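Bifunctional purine biosynthetic protein ADE5,7 (Cryptococcus neoformans var. grubii serotype A, PDB 7LVO) catalyses, through its N-terminal half, the part in this structure, the ATP-dependent joining of glycine to phosphoribosylamine in purine synthesis, and a later ring closure through its other half. Local coordinates at residues A[138-143]-A[332-337]; A[242-247]-A[315-320]; A[144-149]-A[189-194]; A[108-113]-A[131-136]; A[150-155]-A[303-308]. All blocks are in the same frame, centred on the assembly; numbering follows the deposited sequence.

Contact 1: residues A[138-143]-A[332-337]; sequences AAAMLE and YNVRFG. With EDO (1,2-ethanediol), chain B.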
# COMPACT_ATOMS: atom_id res chain seq x y z
N ALA A 138 4.43 15.60 8.12
CA ALA A 138 5.25 16.17 7.06
C ALA A 138 5.81 15.10 6.14
O ALA A 138 5.69 15.19 4.91
CB ALA A 138 6.37 17.01 7.67
N ALA A 139 6.43 14.06 6.71
CA ALA A 139 7.01 13.01 5.90
C ALA A 139 5.96 12.31 5.05
O ALA A 139 6.27 11.82 3.95
CB ALA A 139 7.73 11.99 6.79
N ALA A 140 4.71 12.25 5.53
CA ALA A 140 3.64 11.61 4.77
C ALA A 140 3.33 12.35 3.47
O ALA A 140 2.64 11.80 2.61
CB ALA A 140 2.38 11.52 5.63
N MET A 141 3.84 13.58 3.31
CA MET A 141 3.58 14.33 2.09
C MET A 141 4.22 13.69 0.86
O MET A 141 3.86 14.05 -0.27
CB MET A 141 4.10 15.76 2.24
CG MET A 141 3.42 16.54 3.36
SD MET A 141 4.02 18.24 3.49
CE MET A 141 3.06 19.04 2.20
N LEU A 142 5.14 12.75 1.04
CA LEU A 142 5.68 12.02 -0.11
C LEU A 142 4.57 11.35 -0.91
O LEU A 142 4.70 11.19 -2.12
CB LEU A 142 6.69 10.97 0.36
CG LEU A 142 8.07 11.45 0.79
CD1 LEU A 142 8.91 10.26 1.27
CD2 LEU A 142 8.79 12.18 -0.33
N GLU A 143 3.49 10.94 -0.24
CA GLU A 143 2.32 10.41 -0.92
C GLU A 143 1.16 11.39 -0.96
O GLU A 143 0.34 11.32 -1.88
CB GLU A 143 1.84 9.12 -0.24
CG GLU A 143 0.74 8.40 -1.01
CD GLU A 143 0.25 7.14 -0.31
OE1 GLU A 143 0.90 6.69 0.67
OE2 GLU A 143 -0.78 6.58 -0.74
N TYR A 332 5.52 7.68 -4.64
CA TYR A 332 5.81 7.19 -3.30
C TYR A 332 4.50 6.89 -2.58
O TYR A 332 3.56 7.69 -2.63
CB TYR A 332 6.62 8.21 -2.48
CG TYR A 332 8.05 8.39 -2.90
CD1 TYR A 332 8.96 7.34 -2.80
CD2 TYR A 332 8.52 9.61 -3.36
CE1 TYR A 332 10.28 7.50 -3.17
CE2 TYR A 332 9.84 9.78 -3.73
CZ TYR A 332 10.71 8.73 -3.63
OH TYR A 332 12.03 8.90 -4.00
N ASN A 333 4.43 5.73 -1.94
CA ASN A 333 3.39 5.42 -0.97
C ASN A 333 4.06 5.20 0.38
O ASN A 333 5.12 4.56 0.46
CB ASN A 333 2.60 4.18 -1.39
CG ASN A 333 1.69 4.46 -2.60
OD1 ASN A 333 1.87 5.44 -3.32
ND2 ASN A 333 0.70 3.60 -2.80
N VAL A 334 3.44 5.73 1.44
CA VAL A 334 4.11 5.81 2.74
C VAL A 334 3.50 4.82 3.72
O VAL A 334 3.43 5.09 4.93
CB VAL A 334 4.05 7.24 3.30
CG1 VAL A 334 4.78 8.22 2.35
CG2 VAL A 334 2.61 7.67 3.52
N ARG A 335 3.06 3.68 3.21
CA ARG A 335 2.48 2.63 4.05
C ARG A 335 2.49 1.33 3.27
O ARG A 335 2.80 1.30 2.07
CB ARG A 335 1.07 3.00 4.51
CG ARG A 335 0.24 3.79 3.50
CD ARG A 335 0.08 3.06 2.19
NE ARG A 335 -0.69 3.84 1.22
CZ ARG A 335 -1.00 3.42 -0.00
NH1 ARG A 335 -0.64 2.22 -0.43
NH2 ARG A 335 -1.69 4.22 -0.81
N PHE A 336 2.16 0.25 3.96
CA PHE A 336 2.08 -1.05 3.30
C PHE A 336 1.10 -1.00 2.13
O PHE A 336 0.14 -0.23 2.13
CB PHE A 336 1.66 -2.14 4.29
CG PHE A 336 2.78 -2.62 5.17
CD1 PHE A 336 3.73 -3.49 4.67
CD2 PHE A 336 2.87 -2.20 6.49
CE1 PHE A 336 4.77 -3.93 5.48
CE2 PHE A 336 3.90 -2.66 7.30
CZ PHE A 336 4.85 -3.52 6.79
N GLY A 337 1.37 -1.82 1.12
CA GLY A 337 0.55 -1.88 -0.07
C GLY A 337 -0.47 -3.00 -0.02
O GLY A 337 -0.32 -3.97 0.72
C1 EDO B . 4.70 17.32 11.89
O1 EDO B . 5.19 16.36 10.94
C2 EDO B . 4.92 16.81 13.31
O2 EDO B . 6.32 16.64 13.53
O HOH W 1 4.29 10.35 -4.85
O HOH W 2 1.68 9.71 -4.43
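E143 ties the end of a short helix to V334 and R335, just beyond strand 326-333, in a buried helix-to-strand-end contact of the ATP-grasp fold. The helix, 141-144, is followed at once by helix 146-155, and the strand runs into N333, predicted with E331 to bind magnesium.

A glutamate suits the place because its reach and two oxygens serve two partners. With CG anti to its backbone N (chi1 -172°) and the chain extended beyond, the carboxylate reaches the turn after the strand. There V334 N donates to E143 OE1 at 2.8 Å in a nearly straight bond, meeting the oxygen on its anti side but well out of the carboxylate plane. The carboxylate also lies stacked and almost parallel to the amide of N333. The carboxylate of E114 lies close to E143 OE2; two acids so close would repel if both are charged, and R335 probably offsets part of this.

Next to this polar end the packing is apolar. V334 CG1 rests on L142 CB at 3.9 Å, and the CB atoms of L142 and Y332 meet at 4.0 Å. Y332 fits as a large apolar ring with one polar tip, which hydrogen-bonds to T301. One water joins the backbones, donating to L142 O and accepting from Y332 N, each at 2.9 Å. R335 crosses E143 at about a right angle, the guanidinium and carboxylate planes 61° apart. Its NH2 makes a salt bridge to E143 OE2; the modelled 2.5 Å is doubtfully short, and the poorly aimed N-H makes the hydrogen bond weak.

Contact 2: residues A[242-247]-A[315-320]; sequences SVLAFS and MLFTGF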
# COMPACT_ATOMS: atom_id res chain seq x y z
N SER A 242 6.87 -3.12 -7.43
CA SER A 242 6.70 -2.52 -6.11
C SER A 242 7.87 -2.93 -5.23
O SER A 242 8.19 -4.12 -5.13
CB SER A 242 5.37 -2.96 -5.48
OG SER A 242 4.26 -2.53 -6.25
N VAL A 243 8.50 -1.94 -4.58
CA VAL A 243 9.60 -2.18 -3.66
C VAL A 243 9.19 -1.62 -2.30
O VAL A 243 9.15 -0.40 -2.12
CB VAL A 243 10.91 -1.54 -4.14
CG1 VAL A 243 12.02 -1.80 -3.15
CG2 VAL A 243 11.28 -2.06 -5.53
N LEU A 244 8.87 -2.51 -1.37
CA LEU A 244 8.54 -2.14 -0.00
C LEU A 244 9.77 -2.28 0.88
O LEU A 244 10.49 -3.28 0.79
CB LEU A 244 7.41 -3.02 0.54
CG LEU A 244 6.02 -2.77 -0.06
CD1 LEU A 244 5.95 -3.29 -1.48
CD2 LEU A 244 4.96 -3.41 0.83
N ALA A 245 10.00 -1.29 1.74
CA ALA A 245 11.19 -1.25 2.58
C ALA A 245 10.85 -0.65 3.94
O ALA A 245 10.20 0.39 4.01
CB ALA A 245 12.31 -0.44 1.91
N PHE A 246 11.31 -1.31 5.00
CA PHE A 246 11.20 -0.76 6.34
C PHE A 246 12.25 0.31 6.55
O PHE A 246 13.38 0.18 6.09
CB PHE A 246 11.37 -1.87 7.39
CG PHE A 246 10.34 -2.95 7.31
CD1 PHE A 246 9.13 -2.83 7.98
CD2 PHE A 246 10.58 -4.10 6.57
CE1 PHE A 246 8.18 -3.84 7.91
CE2 PHE A 246 9.63 -5.10 6.48
CZ PHE A 246 8.43 -4.97 7.16
N SER A 247 11.88 1.37 7.28
CA SER A 247 12.77 2.49 7.51
C SER A 247 12.62 3.00 8.94
O SER A 247 11.50 3.13 9.45
CB SER A 247 12.48 3.64 6.54
OG SER A 247 13.24 4.79 6.86
N MET A 315 6.85 2.36 6.65
CA MET A 315 6.94 1.51 5.47
C MET A 315 6.97 2.42 4.24
O MET A 315 5.97 3.05 3.90
CB MET A 315 5.76 0.53 5.41
CG MET A 315 5.55 -0.11 4.04
SD MET A 315 7.07 -0.71 3.28
CE MET A 315 7.67 -1.84 4.52
N LEU A 316 8.13 2.46 3.57
CA LEU A 316 8.28 3.21 2.33
C LEU A 316 7.95 2.28 1.16
O LEU A 316 8.70 1.35 0.87
CB LEU A 316 9.69 3.77 2.21
CG LEU A 316 9.95 4.58 0.93
CD1 LEU A 316 9.17 5.87 0.96
CD2 LEU A 316 11.44 4.84 0.75
N PHE A 317 6.82 2.54 0.50
CA PHE A 317 6.40 1.78 -0.68
C PHE A 317 6.70 2.64 -1.91
O PHE A 317 6.04 3.67 -2.14
CB PHE A 317 4.91 1.44 -0.60
CG PHE A 317 4.38 0.71 -1.81
CD1 PHE A 317 4.20 1.37 -3.02
CD2 PHE A 317 4.05 -0.63 -1.73
CE1 PHE A 317 3.71 0.70 -4.13
CE2 PHE A 317 3.56 -1.30 -2.84
CZ PHE A 317 3.39 -0.63 -4.04
N THR A 318 7.68 2.23 -2.70
CA THR A 318 8.10 2.95 -3.89
C THR A 318 7.63 2.18 -5.12
O THR A 318 7.99 1.01 -5.30
CB THR A 318 9.62 3.14 -3.93
OG1 THR A 318 10.05 3.72 -2.70
CG2 THR A 318 10.02 4.03 -5.09
N GLY A 319 6.79 2.82 -5.93
CA GLY A 319 6.34 2.22 -7.17
C GLY A 319 7.23 2.61 -8.33
O GLY A 319 7.31 3.79 -8.68
N PHE A 320 7.90 1.63 -8.92
CA PHE A 320 8.82 1.85 -10.01
C PHE A 320 8.19 1.47 -11.35
O PHE A 320 7.28 0.65 -11.43
CB PHE A 320 10.11 1.03 -9.83
CG PHE A 320 10.95 1.45 -8.67
CD1 PHE A 320 10.72 0.94 -7.41
CD2 PHE A 320 11.98 2.36 -8.85
CE1 PHE A 320 11.50 1.33 -6.34
CE2 PHE A 320 12.76 2.74 -7.78
CZ PHE A 320 12.52 2.23 -6.53
O HOH W 3 10.70 1.72 -0.97
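V243 and T318 exchange two backbone hydrogen bonds, V243 N to T318 O and T318 N to V243 O, both 3.1 Å and nearly straight. A245 and L316 repeat the pattern two residues on, with L316 N to A245 O at 3.0 Å and a more bent return bond from A245 N. Water 3 sits beside this ladder, donating to V243 O and to L316 O, two acceptors that could not bond each other, and lying 2.7 Å from T318 OG1.

These are the two central strands of the four-stranded antiparallel sheet in the ATP-grasp domain; S242 belongs to the predicted ATP site, and its hydroxyl bonds to E340. In the non-hydrogen-bonded pairs L244-F317 and F246-M315, side chains share the sheet face of S242. M315 is bent at chi2 and chi3 (46° and 58°), which folds its thioether back across the neighbouring strand. Its CE lies over the centre of the F246 ring, 3.9 Å from the centroid, a CH-pi contact that a flexible, unbranched methionine can shape itself to make. SD meanwhile touches L244 CB at 3.6 Å. L244 sends CD1 obliquely against F317 at CD2 and CE2, branched carbon against flat ring. On the other face the beta-branched V243 presses CG2 on F320 CE1 at 3.5 Å, and F320 continues onto V297 and L298 of helix 287-307.

Contact 3: residues A[144-149]-A[189-194]; sequences GSKSLS and VIKASG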
# COMPACT_ATOMS: atom_id res chain seq x y z
N GLY A 144 1.07 12.31 0.01
CA GLY A 144 -0.06 13.22 0.07
C GLY A 144 -0.04 14.30 -0.98
O GLY A 144 -1.10 14.77 -1.41
N SER A 145 1.14 14.70 -1.43
CA SER A 145 1.30 15.78 -2.41
C SER A 145 2.23 15.31 -3.52
O SER A 145 3.46 15.31 -3.36
CB SER A 145 1.83 17.05 -1.75
OG SER A 145 2.23 18.00 -2.73
N LYS A 146 1.65 14.93 -4.66
CA LYS A 146 2.46 14.51 -5.79
C LYS A 146 3.39 15.62 -6.24
O LYS A 146 4.53 15.37 -6.63
CB LYS A 146 1.57 14.05 -6.94
CG LYS A 146 0.67 12.87 -6.59
CD LYS A 146 -0.17 12.44 -7.78
CE LYS A 146 -1.15 11.34 -7.40
NZ LYS A 146 -0.45 10.13 -6.89
N SER A 147 2.91 16.87 -6.19
CA SER A 147 3.75 18.00 -6.58
C SER A 147 4.98 18.09 -5.70
O SER A 147 6.11 18.25 -6.19
CB SER A 147 2.94 19.30 -6.52
OG SER A 147 2.48 19.54 -5.20
N LEU A 148 4.79 18.01 -4.38
CA LEU A 148 5.94 18.02 -3.47
C LEU A 148 6.85 16.82 -3.72
O LEU A 148 8.08 16.96 -3.71
CB LEU A 148 5.45 18.03 -2.02
CG LEU A 148 6.52 17.98 -0.93
CD1 LEU A 148 5.97 18.58 0.37
CD2 LEU A 148 7.01 16.56 -0.68
N SER A 149 6.26 15.65 -3.96
CA SER A 149 7.07 14.45 -4.16
C SER A 149 7.95 14.57 -5.40
O SER A 149 9.13 14.20 -5.38
CB SER A 149 6.17 13.22 -4.26
OG SER A 149 5.46 13.21 -5.48
N VAL A 189 0.77 12.74 -18.64
CA VAL A 189 -0.01 12.19 -17.54
C VAL A 189 -0.41 13.34 -16.63
O VAL A 189 0.45 14.11 -16.17
CB VAL A 189 0.77 11.12 -16.75
CG1 VAL A 189 -0.12 10.48 -15.70
CG2 VAL A 189 1.33 10.07 -17.70
N ILE A 190 -1.71 13.47 -16.37
CA ILE A 190 -2.25 14.54 -15.54
C ILE A 190 -2.67 13.93 -14.21
O ILE A 190 -3.59 13.10 -14.16
CB ILE A 190 -3.43 15.25 -16.22
CG1 ILE A 190 -2.99 15.84 -17.56
CG2 ILE A 190 -4.01 16.33 -15.32
CD1 ILE A 190 -4.11 16.50 -18.34
N LYS A 191 -2.00 14.35 -13.13
CA LYS A 191 -2.24 13.81 -11.80
C LYS A 191 -2.69 14.92 -10.86
O LYS A 191 -2.11 16.01 -10.84
CB LYS A 191 -0.98 13.15 -11.24
CG LYS A 191 -0.48 11.96 -12.05
CD LYS A 191 0.73 11.34 -11.38
CE LYS A 191 1.23 10.12 -12.15
NZ LYS A 191 2.41 9.50 -11.48
N ALA A 192 -3.72 14.63 -10.07
CA ALA A 192 -4.14 15.53 -9.00
C ALA A 192 -3.21 15.35 -7.81
O ALA A 192 -3.03 14.23 -7.32
CB ALA A 192 -5.59 15.26 -8.60
N SER A 193 -2.62 16.45 -7.35
CA SER A 193 -1.64 16.37 -6.27
C SER A 193 -2.23 15.71 -5.03
O SER A 193 -1.62 14.81 -4.44
CB SER A 193 -1.11 17.77 -5.93
OG SER A 193 -2.16 18.60 -5.45
N GLY A 194 -3.43 16.14 -4.63
CA GLY A 194 -4.08 15.58 -3.47
C GLY A 194 -4.48 14.13 -3.66
O GLY A 194 -4.32 13.53 -4.73
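K146 meets S193 backbone to backbone where helix 146-155 begins, against the end of strand 188-192 in the ATP-grasp domain; all of 189-194 belongs to the predicted ATP site. S145 is the N-cap: its OG accepts from L148 N at 3.0 Å, a role suited to a short hydroxyl side chain.

The tight part centres on K146. Its N donates to S193 O at 3.3 Å, a straight but long bond, while the aliphatic chain runs over the strand. CD lies 3.6 Å from K191 CB, and the same CD is 3.4 Å from A192 O. A lysine fits here because its methylenes pack while its amine travels on toward E331, with which it makes a long, weak ion pair. K191 crosses it at about a right angle, and its NZ forms a salt bridge with E233. Small serines suit the close backbones: S193 OG bonds to the backbone at E229, and S147 OG to the E229 carboxylate.

G144 and G194 form the partly exposed side, where backbones meet without a side chain or a bond between them. S193 O, held by K146 N, is brought near G144 O, another acceptor; more loosely, G194 CA lies 3.7 Å from G144 O.

Contact 4: residues A[108-113]-A[131-136]; sequences LVVPGP and PVFGPS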
# COMPACT_ATOMS: atom_id res chain seq x y z
N LEU A 108 1.46 0.61 20.43
CA LEU A 108 1.86 0.89 19.06
C LEU A 108 0.62 0.99 18.18
O LEU A 108 -0.31 0.21 18.34
CB LEU A 108 2.80 -0.20 18.53
CG LEU A 108 3.26 -0.05 17.07
CD1 LEU A 108 4.16 1.15 16.91
CD2 LEU A 108 3.94 -1.33 16.60
N VAL A 109 0.64 1.94 17.26
CA VAL A 109 -0.43 2.15 16.29
C VAL A 109 0.16 2.00 14.90
O VAL A 109 1.20 2.61 14.58
CB VAL A 109 -1.09 3.53 16.45
CG1 VAL A 109 -2.17 3.73 15.40
CG2 VAL A 109 -1.66 3.69 17.84
N VAL A 110 -0.48 1.17 14.07
CA VAL A 110 -0.04 0.93 12.70
C VAL A 110 -1.14 1.39 11.75
O VAL A 110 -2.06 0.60 11.45
CB VAL A 110 0.31 -0.55 12.48
CG1 VAL A 110 0.85 -0.77 11.07
CG2 VAL A 110 1.31 -1.02 13.52
N PRO A 111 -1.11 2.63 11.27
CA PRO A 111 -2.11 3.05 10.27
C PRO A 111 -1.87 2.36 8.94
O PRO A 111 -0.74 2.29 8.44
CB PRO A 111 -1.90 4.57 10.16
CG PRO A 111 -1.15 4.95 11.43
CD PRO A 111 -0.28 3.75 11.73
N GLY A 112 -2.95 1.84 8.35
CA GLY A 112 -2.87 1.17 7.07
C GLY A 112 -3.18 2.09 5.91
O GLY A 112 -2.36 2.29 5.01
N PRO A 113 -4.39 2.66 5.90
CA PRO A 113 -4.78 3.53 4.78
C PRO A 113 -3.91 4.78 4.70
O PRO A 113 -3.15 5.12 5.60
CB PRO A 113 -6.24 3.88 5.09
CG PRO A 113 -6.71 2.81 6.04
CD PRO A 113 -5.49 2.44 6.85
N PRO A 131 3.57 5.59 20.31
CA PRO A 131 4.35 5.59 19.07
C PRO A 131 3.54 5.06 17.90
O PRO A 131 2.62 4.25 18.05
CB PRO A 131 5.54 4.68 19.38
CG PRO A 131 5.04 3.77 20.46
CD PRO A 131 4.08 4.59 21.29
N VAL A 132 3.92 5.50 16.70
CA VAL A 132 3.22 5.17 15.47
C VAL A 132 4.23 4.63 14.46
O VAL A 132 5.25 5.27 14.19
CB VAL A 132 2.49 6.39 14.88
CG1 VAL A 132 1.98 6.07 13.47
CG2 VAL A 132 1.35 6.82 15.80
N PHE A 133 3.93 3.46 13.90
CA PHE A 133 4.68 2.94 12.76
C PHE A 133 4.12 3.62 11.52
O PHE A 133 3.14 3.17 10.92
CB PHE A 133 4.57 1.43 12.65
CG PHE A 133 5.28 0.87 11.44
CD1 PHE A 133 6.66 0.67 11.45
CD2 PHE A 133 4.58 0.57 10.29
CE1 PHE A 133 7.30 0.16 10.34
CE2 PHE A 133 5.22 0.06 9.18
CZ PHE A 133 6.58 -0.15 9.20
N GLY A 134 4.74 4.73 11.14
CA GLY A 134 4.30 5.52 10.01
C GLY A 134 4.95 6.89 10.02
O GLY A 134 5.55 7.31 11.00
N PRO A 135 4.82 7.61 8.91
CA PRO A 135 5.51 8.89 8.79
C PRO A 135 4.81 10.00 9.57
O PRO A 135 3.60 9.97 9.82
CB PRO A 135 5.46 9.17 7.28
CG PRO A 135 4.21 8.50 6.83
CD PRO A 135 4.13 7.23 7.66
N SER A 136 5.61 10.98 9.96
CA SER A 136 5.06 12.20 10.53
C SER A 136 4.15 12.88 9.51
O SER A 136 4.23 12.60 8.31
CB SER A 136 6.19 13.15 10.93
OG SER A 136 6.88 13.61 9.79
O HOH W 4 1.85 2.73 8.50
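F133 and L108 both hold CG anti to the backbone N (chi1 178° in each), which carries the F133 ring alongside V110 and, with chi2 of L108 at 68°, lays L108 CD1 against the backbone around F133. The contact lies in the N domain, at the edge strand 108-111 of its parallel four-stranded sheet. Segment 131-136 runs parallel to that strand beyond helices 114-118 and 121-126, much as in a beta-alpha-beta crossover, though it makes just a single bridge, V109 with V132.

Both bonds of the bridge use V109: its N donates to P131 O at 3.1 Å, and its O accepts from F133 N at 2.9 Å. Proline fits at 131 because the bridge takes its carbonyl and asks for no N-H from that residue. Branched valines pack beside the bridged backbones, V109 CB meeting V132 CG2 at 4.1 Å, while F125 packs on both residues. The F133 ring touches V110 CG1 through CD2, and L358 and C361 of helix 354-362 lie against it too. Past the bridge the backbones part, and a water joins them, donating to F133 O and to P111 O. P111 still reaches across with its ring: CD is 3.7 Å from V132 CG1.

Contact 5: residues A[150-155]-A[303-308]; sequences KEFMAR and KGMRED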
# COMPACT_ATOMS: atom_id res chain seq x y z
N LYS A 150 7.39 15.10 -6.49
CA LYS A 150 8.17 15.25 -7.71
C LYS A 150 9.29 16.27 -7.52
O LYS A 150 10.41 16.06 -7.99
CB LYS A 150 7.27 15.65 -8.87
CG LYS A 150 6.19 14.62 -9.20
CD LYS A 150 6.76 13.36 -9.86
CE LYS A 150 7.32 13.66 -11.25
NZ LYS A 150 7.65 12.41 -12.00
N GLU A 151 8.99 17.39 -6.84
CA GLU A 151 10.04 18.35 -6.53
C GLU A 151 11.13 17.71 -5.68
O GLU A 151 12.32 17.93 -5.91
CB GLU A 151 9.44 19.56 -5.81
CG GLU A 151 10.44 20.67 -5.51
CD GLU A 151 9.91 21.70 -4.52
OE1 GLU A 151 8.72 21.64 -4.17
OE2 GLU A 151 10.70 22.57 -4.09
N PHE A 152 10.73 16.92 -4.68
CA PHE A 152 11.70 16.22 -3.84
C PHE A 152 12.61 15.34 -4.69
O PHE A 152 13.82 15.29 -4.46
CB PHE A 152 10.96 15.38 -2.79
CG PHE A 152 11.86 14.49 -1.97
CD1 PHE A 152 12.16 13.21 -2.39
CD2 PHE A 152 12.41 14.95 -0.78
CE1 PHE A 152 12.99 12.39 -1.65
CE2 PHE A 152 13.24 14.13 -0.04
CZ PHE A 152 13.53 12.86 -0.46
N MET A 153 12.05 14.63 -5.66
CA MET A 153 12.86 13.74 -6.49
C MET A 153 13.88 14.53 -7.30
O MET A 153 15.06 14.17 -7.37
CB MET A 153 11.97 12.91 -7.41
CG MET A 153 11.02 11.97 -6.68
SD MET A 153 9.82 11.20 -7.81
CE MET A 153 8.59 10.60 -6.66
N ALA A 154 13.44 15.63 -7.91
CA ALA A 154 14.35 16.43 -8.73
C ALA A 154 15.44 17.07 -7.87
O ALA A 154 16.60 17.11 -8.27
CB ALA A 154 13.56 17.49 -9.49
N ARG A 155 15.07 17.58 -6.69
CA ARG A 155 16.06 18.23 -5.84
C ARG A 155 17.14 17.26 -5.38
O ARG A 155 18.27 17.69 -5.10
CB ARG A 155 15.37 18.86 -4.62
CG ARG A 155 16.33 19.41 -3.59
CD ARG A 155 15.62 20.24 -2.53
NE ARG A 155 14.69 19.46 -1.73
CZ ARG A 155 13.38 19.39 -1.96
NH1 ARG A 155 12.81 20.06 -2.95
NH2 ARG A 155 12.63 18.63 -1.17
N LYS A 303 17.99 9.41 2.91
CA LYS A 303 18.95 10.46 3.25
C LYS A 303 18.37 11.83 2.94
O LYS A 303 18.54 12.78 3.72
CB LYS A 303 20.26 10.24 2.48
CG LYS A 303 21.34 11.25 2.83
CD LYS A 303 22.50 11.20 1.84
CE LYS A 303 23.22 9.85 1.88
NZ LYS A 303 24.40 9.83 0.97
N GLY A 304 17.70 11.97 1.80
CA GLY A 304 17.15 13.26 1.43
C GLY A 304 16.12 13.77 2.42
O GLY A 304 16.04 14.97 2.68
N MET A 305 15.32 12.86 2.98
CA MET A 305 14.31 13.27 3.94
C MET A 305 14.94 13.82 5.22
O MET A 305 14.44 14.79 5.79
CB MET A 305 13.38 12.10 4.26
CG MET A 305 12.50 11.67 3.09
SD MET A 305 11.34 12.95 2.56
CE MET A 305 10.07 12.79 3.83
N ARG A 306 16.05 13.22 5.66
CA ARG A 306 16.78 13.80 6.79
C ARG A 306 17.32 15.18 6.45
O ARG A 306 17.15 16.14 7.21
CB ARG A 306 17.93 12.88 7.22
CG ARG A 306 17.50 11.59 7.88
CD ARG A 306 18.62 11.01 8.76
NE ARG A 306 19.89 10.92 8.04
CZ ARG A 306 20.21 9.93 7.21
NH1 ARG A 306 19.37 8.95 6.94
NH2 ARG A 306 21.42 9.94 6.64
N GLU A 307 17.98 15.31 5.29
CA GLU A 307 18.53 16.60 4.89
C GLU A 307 17.44 17.66 4.81
O GLU A 307 17.64 18.80 5.25
CB GLU A 307 19.24 16.46 3.54
CG GLU A 307 20.47 15.58 3.59
CD GLU A 307 21.04 15.28 2.22
OE1 GLU A 307 20.26 15.29 1.24
OE2 GLU A 307 22.26 15.03 2.13
N ASP A 308 16.27 17.30 4.27
CA ASP A 308 15.16 18.25 4.19
C ASP A 308 14.53 18.52 5.55
O ASP A 308 13.67 19.40 5.64
CB ASP A 308 14.10 17.74 3.22
CG ASP A 308 14.56 17.81 1.77
OD1 ASP A 308 15.67 18.31 1.52
OD2 ASP A 308 13.81 17.35 0.88
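The F152 ring is met at its edge, near its plane, by D308 OD2 and by the backbone of G304 and M305, while M305 SD stands obliquely to it. The R155 guanidinium also uses its edge: D308 OD2 lies almost exactly in its plane. These groups join helix 146-155 to the end of helix 287-307 in the ATP-grasp domain, with the F152 side chain about 11 Å from those of V231 and E331, predicted for ATP and magnesium.

F152 starts toward the second helix, its chi1 of 173° swinging the ring away from its own backbone N. A long flat ring suits the gap, since F152 CA and G304 CA, the nearest pair in the two segments, are 8.1 Å apart. Glycine suits position 304, for without a side chain its backbone lets the ring come in, CE2 of F152 standing 3.8 Å from G304 C. M305 bends at chi2 and chi3 to bring its soft sulfur, SD, 3.4 Å from F152 CE2, a Met-aromatic contact. L142 touches both side chains, continuing the apolar patch.

The polar half lies toward solvent. R155 NH2 donates to D308 OD2 at 2.7 Å in an essentially straight bond, approaching from above the carboxylate plane. R155 NH1 also faces E151 OE2 across a longer salt bridge of 3.5 Å, so arginine can link the two acids. D308 OD2 is further bonded to NE2 of H156, whose ring meets that of F152 at about 55°. D308 OD2, 3.2 Å from F152 CD2, sets its negative charge against the slightly positive C-H rim. With arginine and histidine beside it, D308 is probably kept ionised.

Overall arrangement
Contacts 1, 2 and 4 are buried deepest, whereas contact 3 is only partly buried and contact 5 has an exposed charged rim over a buried ring. Contacts 1 and 2 share one sheet: strands 326-333 and 315-323 are neighbours in it, and N333 N probably bonds to F317 O. Contacts 3 and 5 use successive turns of helix 146-155, and contact 5 reaches contact 1 through M305 and L142. Contact 4 belongs to the N domain but touches the sheet of contact 2 where F133 meets M315. Contacts 2 and 4 rely on backbone bonds and apolar packing, contacts 1 and 5 pair carboxylates with arginines beside apolar packing, and contact 3 uses a helix start and lysine methylenes.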